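Long-range contact in envelope protein (White spot syndrome virus, PDB 7DDA), which is a viral envelope protein whose C-terminal domain, the part described here, binds sulphate and through such sites probably attaches to heparin-like sugars: residues V76-T88 against L98-C111. Numbering follows the deposited sequence.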
loop_
_atom_site.group_PDB
_atom_site.type_symbol
_atom_site.label_atom_id
_atom_site.label_comp_id
_atom_site.label_asym_id
_atom_site.label_seq_id
_atom_site.Cartn_x
_atom_site.Cartn_y
_atom_site.Cartn_z
ATOM N N VAL A 76 -15.135 6.761 -13.046
ATOM C CA VAL A 76 -13.807 6.459 -12.526
ATOM C C VAL A 76 -12.943 5.854 -13.634
ATOM O O VAL A 76 -11.726 6.069 -13.677
ATOM C CB VAL A 76 -13.883 5.527 -11.292
ATOM C CG1 VAL A 76 -12.497 5.256 -10.730
ATOM C CG2 VAL A 76 -14.761 6.147 -10.222
ATOM N N ALA A 77 -13.576 5.100 -14.537
ATOM C CA ALA A 77 -12.859 4.592 -15.705
ATOM C C ALA A 77 -12.793 5.643 -16.809
ATOM O O ALA A 77 -11.780 5.748 -17.509
ATOM C CB ALA A 77 -13.519 3.313 -16.219
ATOM N N ASP A 78 -13.865 6.418 -16.979
ATOM C CA ASP A 78 -13.894 7.536 -17.911
ATOM C C ASP A 78 -13.462 8.842 -17.267
ATOM O O ASP A 78 -13.292 9.837 -17.976
ATOM C CB ASP A 78 -15.305 7.717 -18.489
ATOM C CG ASP A 78 -15.745 6.544 -19.326
ATOM O OD1 ASP A 78 -14.869 5.762 -19.754
ATOM O OD2 ASP A 78 -16.969 6.401 -19.548
ATOM N N SER A 79 -13.301 8.866 -15.944
ATOM C CA SER A 79 -12.872 10.076 -15.260
ATOM C C SER A 79 -11.378 10.340 -15.410
ATOM O O SER A 79 -10.943 11.486 -15.248
ATOM C CB SER A 79 -13.228 9.995 -13.775
ATOM O OG SER A 79 -14.609 10.216 -13.563
ATOM N N PHE A 80 -10.590 9.313 -15.710
ATOM C CA PHE A 80 -9.146 9.445 -15.783
ATOM C C PHE A 80 -8.649 8.639 -16.963
ATOM O O PHE A 80 -9.290 7.677 -17.388
ATOM C CB PHE A 80 -8.481 8.971 -14.493
ATOM C CG PHE A 80 -9.020 9.642 -13.283
ATOM C CD1 PHE A 80 -8.758 10.990 -13.048
ATOM C CD2 PHE A 80 -9.850 8.952 -12.402
ATOM C CE1 PHE A 80 -9.281 11.637 -11.926
ATOM C CE2 PHE A 80 -10.379 9.584 -11.284
ATOM C CZ PHE A 80 -10.095 10.931 -11.045
ATOM N N HIS A 81 -7.514 9.061 -17.508
ATOM C CA HIS A 81 -6.827 8.312 -18.548
ATOM C C HIS A 81 -5.372 8.149 -18.124
ATOM O O HIS A 81 -4.701 9.137 -17.815
ATOM C CB HIS A 81 -6.944 9.017 -19.918
ATOM C CG HIS A 81 -6.296 8.265 -21.045
ATOM N ND1 HIS A 81 -5.769 8.893 -22.156
ATOM C CD2 HIS A 81 -6.074 6.941 -21.223
ATOM C CE1 HIS A 81 -5.256 7.987 -22.970
ATOM N NE2 HIS A 81 -5.428 6.794 -22.427
ATOM N N ILE A 82 -4.894 6.909 -18.093
ATOM C CA ILE A 82 -3.541 6.586 -17.647
ATOM C C ILE A 82 -2.817 5.891 -18.791
ATOM O O ILE A 82 -3.362 4.972 -19.414
ATOM C CB ILE A 82 -3.555 5.704 -16.384
ATOM C CG1 ILE A 82 -4.391 6.373 -15.290
ATOM C CG2 ILE A 82 -2.127 5.432 -15.902
ATOM C CD1 ILE A 82 -4.931 5.400 -14.248
ATOM N N TYR A 83 -1.593 6.324 -19.067
ATOM C CA TYR A 83 -0.925 5.895 -20.287
ATOM C C TYR A 83 0.572 5.891 -20.050
ATOM O O TYR A 83 1.100 6.686 -19.259
ATOM C CB TYR A 83 -1.260 6.811 -21.487
ATOM C CG TYR A 83 -1.338 8.267 -21.088
ATOM C CD1 TYR A 83 -0.211 9.067 -21.111
ATOM C CD2 TYR A 83 -2.534 8.823 -20.631
ATOM C CE1 TYR A 83 -0.272 10.391 -20.725
ATOM C CE2 TYR A 83 -2.603 10.146 -20.230
ATOM C CZ TYR A 83 -1.468 10.919 -20.283
ATOM O OH TYR A 83 -1.517 12.233 -19.895
ATOM N N LYS A 84 1.238 4.971 -20.735
ATOM C CA LYS A 84 2.688 4.971 -20.802
ATOM C C LYS A 84 3.170 6.164 -21.615
ATOM O O LYS A 84 2.725 6.383 -22.742
ATOM C CB LYS A 84 3.162 3.662 -21.425
ATOM C CG LYS A 84 4.642 3.579 -21.716
ATOM C CD LYS A 84 4.941 2.256 -22.401
ATOM C CE LYS A 84 6.166 2.345 -23.273
ATOM N NZ LYS A 84 6.364 1.070 -24.032
ATOM N N ILE A 85 4.052 6.962 -21.031
ATOM C CA ILE A 85 4.711 8.006 -21.802
ATOM C C ILE A 85 6.016 7.498 -22.397
ATOM O O ILE A 85 6.326 7.784 -23.556
ATOM C CB ILE A 85 4.936 9.246 -20.918
ATOM C CG1 ILE A 85 3.602 9.930 -20.598
ATOM C CG2 ILE A 85 5.903 10.229 -21.575
ATOM C CD1 ILE A 85 3.745 11.007 -19.555
ATOM N N SER A 86 6.769 6.693 -21.646
ATOM C CA SER A 86 8.153 6.425 -22.016
ATOM C C SER A 86 8.710 5.258 -21.198
ATOM O O SER A 86 8.406 5.117 -20.006
ATOM C CB SER A 86 8.988 7.692 -21.798
ATOM O OG SER A 86 10.342 7.475 -22.118
ATOM N N ALA A 87 9.531 4.432 -21.847
ATOM C CA ALA A 87 10.267 3.357 -21.182
ATOM C C ALA A 87 11.646 3.285 -21.813
ATOM O O ALA A 87 11.760 2.947 -22.991
ATOM C CB ALA A 87 9.552 2.012 -21.313
ATOM N N THR A 88 12.685 3.585 -21.033
ATOM C CA THR A 88 14.052 3.643 -21.531
ATOM C C THR A 88 14.987 2.840 -20.632
ATOM O O THR A 88 14.921 2.931 -19.403
ATOM C CB THR A 88 14.559 5.085 -21.592
ATOM O OG1 THR A 88 14.713 5.578 -20.259
ATOM C CG2 THR A 88 13.552 5.971 -22.335
ATOM N N LEU A 98 10.675 4.182 -16.210
ATOM C CA LEU A 98 9.303 3.991 -16.665
ATOM C C LEU A 98 8.500 5.228 -16.302
ATOM O O LEU A 98 8.407 5.587 -15.124
ATOM C CB LEU A 98 8.673 2.748 -16.029
ATOM C CG LEU A 98 9.398 1.435 -16.322
ATOM C CD1 LEU A 98 8.668 0.266 -15.674
ATOM C CD2 LEU A 98 9.547 1.220 -17.825
ATOM N N LEU A 99 7.904 5.868 -17.298
ATOM C CA LEU A 99 7.242 7.141 -17.065
ATOM C C LEU A 99 5.800 7.058 -17.533
ATOM O O LEU A 99 5.535 6.658 -18.669
ATOM C CB LEU A 99 7.993 8.278 -17.768
ATOM C CG LEU A 99 7.344 9.654 -17.763
ATOM C CD1 LEU A 99 7.158 10.146 -16.343
ATOM C CD2 LEU A 99 8.218 10.628 -18.552
ATOM N N TYR A 100 4.875 7.454 -16.661
ATOM C CA TYR A 100 3.449 7.389 -16.935
ATOM C C TYR A 100 2.812 8.756 -16.761
ATOM O O TYR A 100 3.325 9.610 -16.031
ATOM C CB TYR A 100 2.777 6.352 -16.023
ATOM C CG TYR A 100 3.324 4.995 -16.341
ATOM C CD1 TYR A 100 2.762 4.214 -17.347
ATOM C CD2 TYR A 100 4.468 4.527 -15.700
ATOM C CE1 TYR A 100 3.298 2.981 -17.674
ATOM C CE2 TYR A 100 5.012 3.295 -16.026
ATOM C CZ TYR A 100 4.429 2.532 -17.012
ATOM O OH TYR A 100 4.988 1.310 -17.315
ATOM N N GLY A 101 1.697 8.956 -17.454
ATOM C CA GLY A 101 0.879 10.147 -17.287
ATOM C C GLY A 101 -0.529 9.776 -16.865
ATOM O O GLY A 101 -1.082 8.779 -17.331
ATOM N N LEU A 102 -1.105 10.581 -15.977
ATOM C CA LEU A 102 -2.518 10.496 -15.630
ATOM C C LEU A 102 -3.180 11.818 -16.003
ATOM O O LEU A 102 -2.787 12.879 -15.498
ATOM C CB LEU A 102 -2.706 10.194 -14.134
ATOM C CG LEU A 102 -4.140 10.106 -13.582
ATOM C CD1 LEU A 102 -4.253 9.099 -12.432
ATOM C CD2 LEU A 102 -4.663 11.467 -13.131
ATOM N N ARG A 103 -4.191 11.759 -16.860
ATOM C CA ARG A 103 -4.940 12.950 -17.241
ATOM C C ARG A 103 -6.291 13.002 -16.540
ATOM O O ARG A 103 -7.069 12.036 -16.584
ATOM C CB ARG A 103 -5.147 13.022 -18.752
ATOM C CG ARG A 103 -5.439 14.443 -19.220
ATOM C CD ARG A 103 -5.653 14.510 -20.728
ATOM N NE ARG A 103 -4.490 14.052 -21.484
ATOM C CZ ARG A 103 -3.365 14.750 -21.651
ATOM N NH1 ARG A 103 -3.233 15.964 -21.125
ATOM N NH2 ARG A 103 -2.360 14.233 -22.348
ATOM N N ASN A 104 -6.563 14.141 -15.906
ATOM C CA ASN A 104 -7.874 14.423 -15.344
ATOM C C ASN A 104 -8.871 14.623 -16.484
ATOM O O ASN A 104 -8.709 15.521 -17.314
ATOM C CB ASN A 104 -7.785 15.658 -14.441
ATOM C CG ASN A 104 -9.137 16.079 -13.845
ATOM O OD1 ASN A 104 -10.174 15.424 -14.034
ATOM N ND2 ASN A 104 -9.118 17.183 -13.106
ATOM N N LYS A 105 -9.885 13.767 -16.546
ATOM C CA LYS A 105 -10.928 13.864 -17.558
ATOM C C LYS A 105 -12.286 14.219 -16.964
ATOM O O LYS A 105 -13.309 14.032 -17.625
ATOM C CB LYS A 105 -11.028 12.556 -18.335
ATOM C CG LYS A 105 -9.746 12.178 -19.022
ATOM C CD LYS A 105 -9.523 13.081 -20.201
ATOM C CE LYS A 105 -9.833 12.344 -21.465
ATOM N NZ LYS A 105 -9.744 13.236 -22.641
ATOM N N LYS A 106 -12.321 14.715 -15.730
ATOM C CA LYS A 106 -13.573 15.005 -15.040
ATOM C C LYS A 106 -13.961 16.454 -15.292
ATOM O O LYS A 106 -13.325 17.376 -14.760
ATOM C CB LYS A 106 -13.439 14.751 -13.543
ATOM C CG LYS A 106 -13.646 13.338 -13.141
ATOM C CD LYS A 106 -13.683 13.224 -11.638
ATOM C CE LYS A 106 -15.079 13.510 -11.126
ATOM N NZ LYS A 106 -16.077 12.663 -11.830
ATOM N N ALA A 107 -15.013 16.661 -16.080
ATOM C CA ALA A 107 -15.480 18.018 -16.327
ATOM C C ALA A 107 -15.865 18.683 -15.010
ATOM O O ALA A 107 -16.612 18.116 -14.210
ATOM C CB ALA A 107 -16.657 18.002 -17.294
ATOM N N GLY A 108 -15.307 19.867 -14.769
ATOM C CA GLY A 108 -15.559 20.619 -13.566
ATOM C C GLY A 108 -14.536 20.443 -12.463
ATOM O O GLY A 108 -14.419 21.326 -11.602
ATOM N N TYR A 109 -13.777 19.347 -12.462
ATOM C CA TYR A 109 -12.994 18.964 -11.292
ATOM C C TYR A 109 -11.522 19.341 -11.403
ATOM O O TYR A 109 -10.923 19.293 -12.482
ATOM C CB TYR A 109 -13.110 17.466 -11.034
ATOM C CG TYR A 109 -14.430 17.054 -10.427
ATOM C CD1 TYR A 109 -15.565 16.887 -11.216
ATOM C CD2 TYR A 109 -14.544 16.834 -9.055
ATOM C CE1 TYR A 109 -16.774 16.503 -10.650
ATOM C CE2 TYR A 109 -15.744 16.446 -8.485
ATOM C CZ TYR A 109 -16.854 16.282 -9.284
ATOM O OH TYR A 109 -18.038 15.899 -8.705
ATOM N N THR A 110 -10.957 19.729 -10.267
ATOM C CA THR A 110 -9.525 19.835 -10.050
ATOM C C THR A 110 -9.112 18.657 -9.178
ATOM O O THR A 110 -9.890 18.219 -8.324
ATOM C CB THR A 110 -9.182 21.165 -9.370
ATOM O OG1 THR A 110 -9.703 22.238 -10.162
ATOM C CG2 THR A 110 -7.667 21.343 -9.206
ATOM N N CYS A 111 -7.906 18.121 -9.399
ATOM C CA CYS A 111 -7.504 16.907 -8.703
ATOM C C CYS A 111 -6.106 17.019 -8.119
ATOM O O CYS A 111 -5.234 17.720 -8.644
ATOM C CB CYS A 111 -7.557 15.678 -9.610
ATOM S SG CYS A 111 -9.202 15.230 -10.196
#
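Tyr83 lays its ring over Gly101: the carbonyl O of Gly101 sits beneath the ring centre, 3.5 Å from Tyr83 CE2. This follows from chi1 of 39°, which sets CG between the backbone N and the carbonyl carbon and folds the ring across the neighbouring strand, where glycine presents no side chain. Beyond it, the Arg103 guanidinium plane is 13° from that of the Tyr83 ring, and Tyr83 OH lies over one of its faces; the 3.3 Å from OH to Arg103 NH2 has too poor an angle for a hydrogen bond, and OH bonds to Glu145 instead, while Arg103 NH1 bonds to Asn143 O. On the opposite face Phe80, Ile82 and Leu102 form an apolar cluster. Cys111 SG, disulfide-bonded to Cys169, meets the Phe80 ring edge in plane, 4.0 Å from CE1, while Leu102 CD2 faces Phe80 CD1 and Leu102 CD1 lies 4.0 Å from Ile82 CG1. Phe80 and Leu102 pack on strand 160-170 and Ile82 on strand 30-40 of the second sheet, to which Cys111 belongs. Farther along, Leu99 O accepts from Ile85 N (2.8 Å) and Ser86 N (3.2 Å). Both residues thus face Leu99, a one-residue register shift making a classic beta bulge within an antiparallel hairpin, whose strand 80-89 edges one sheet of a two-sheet beta sandwich.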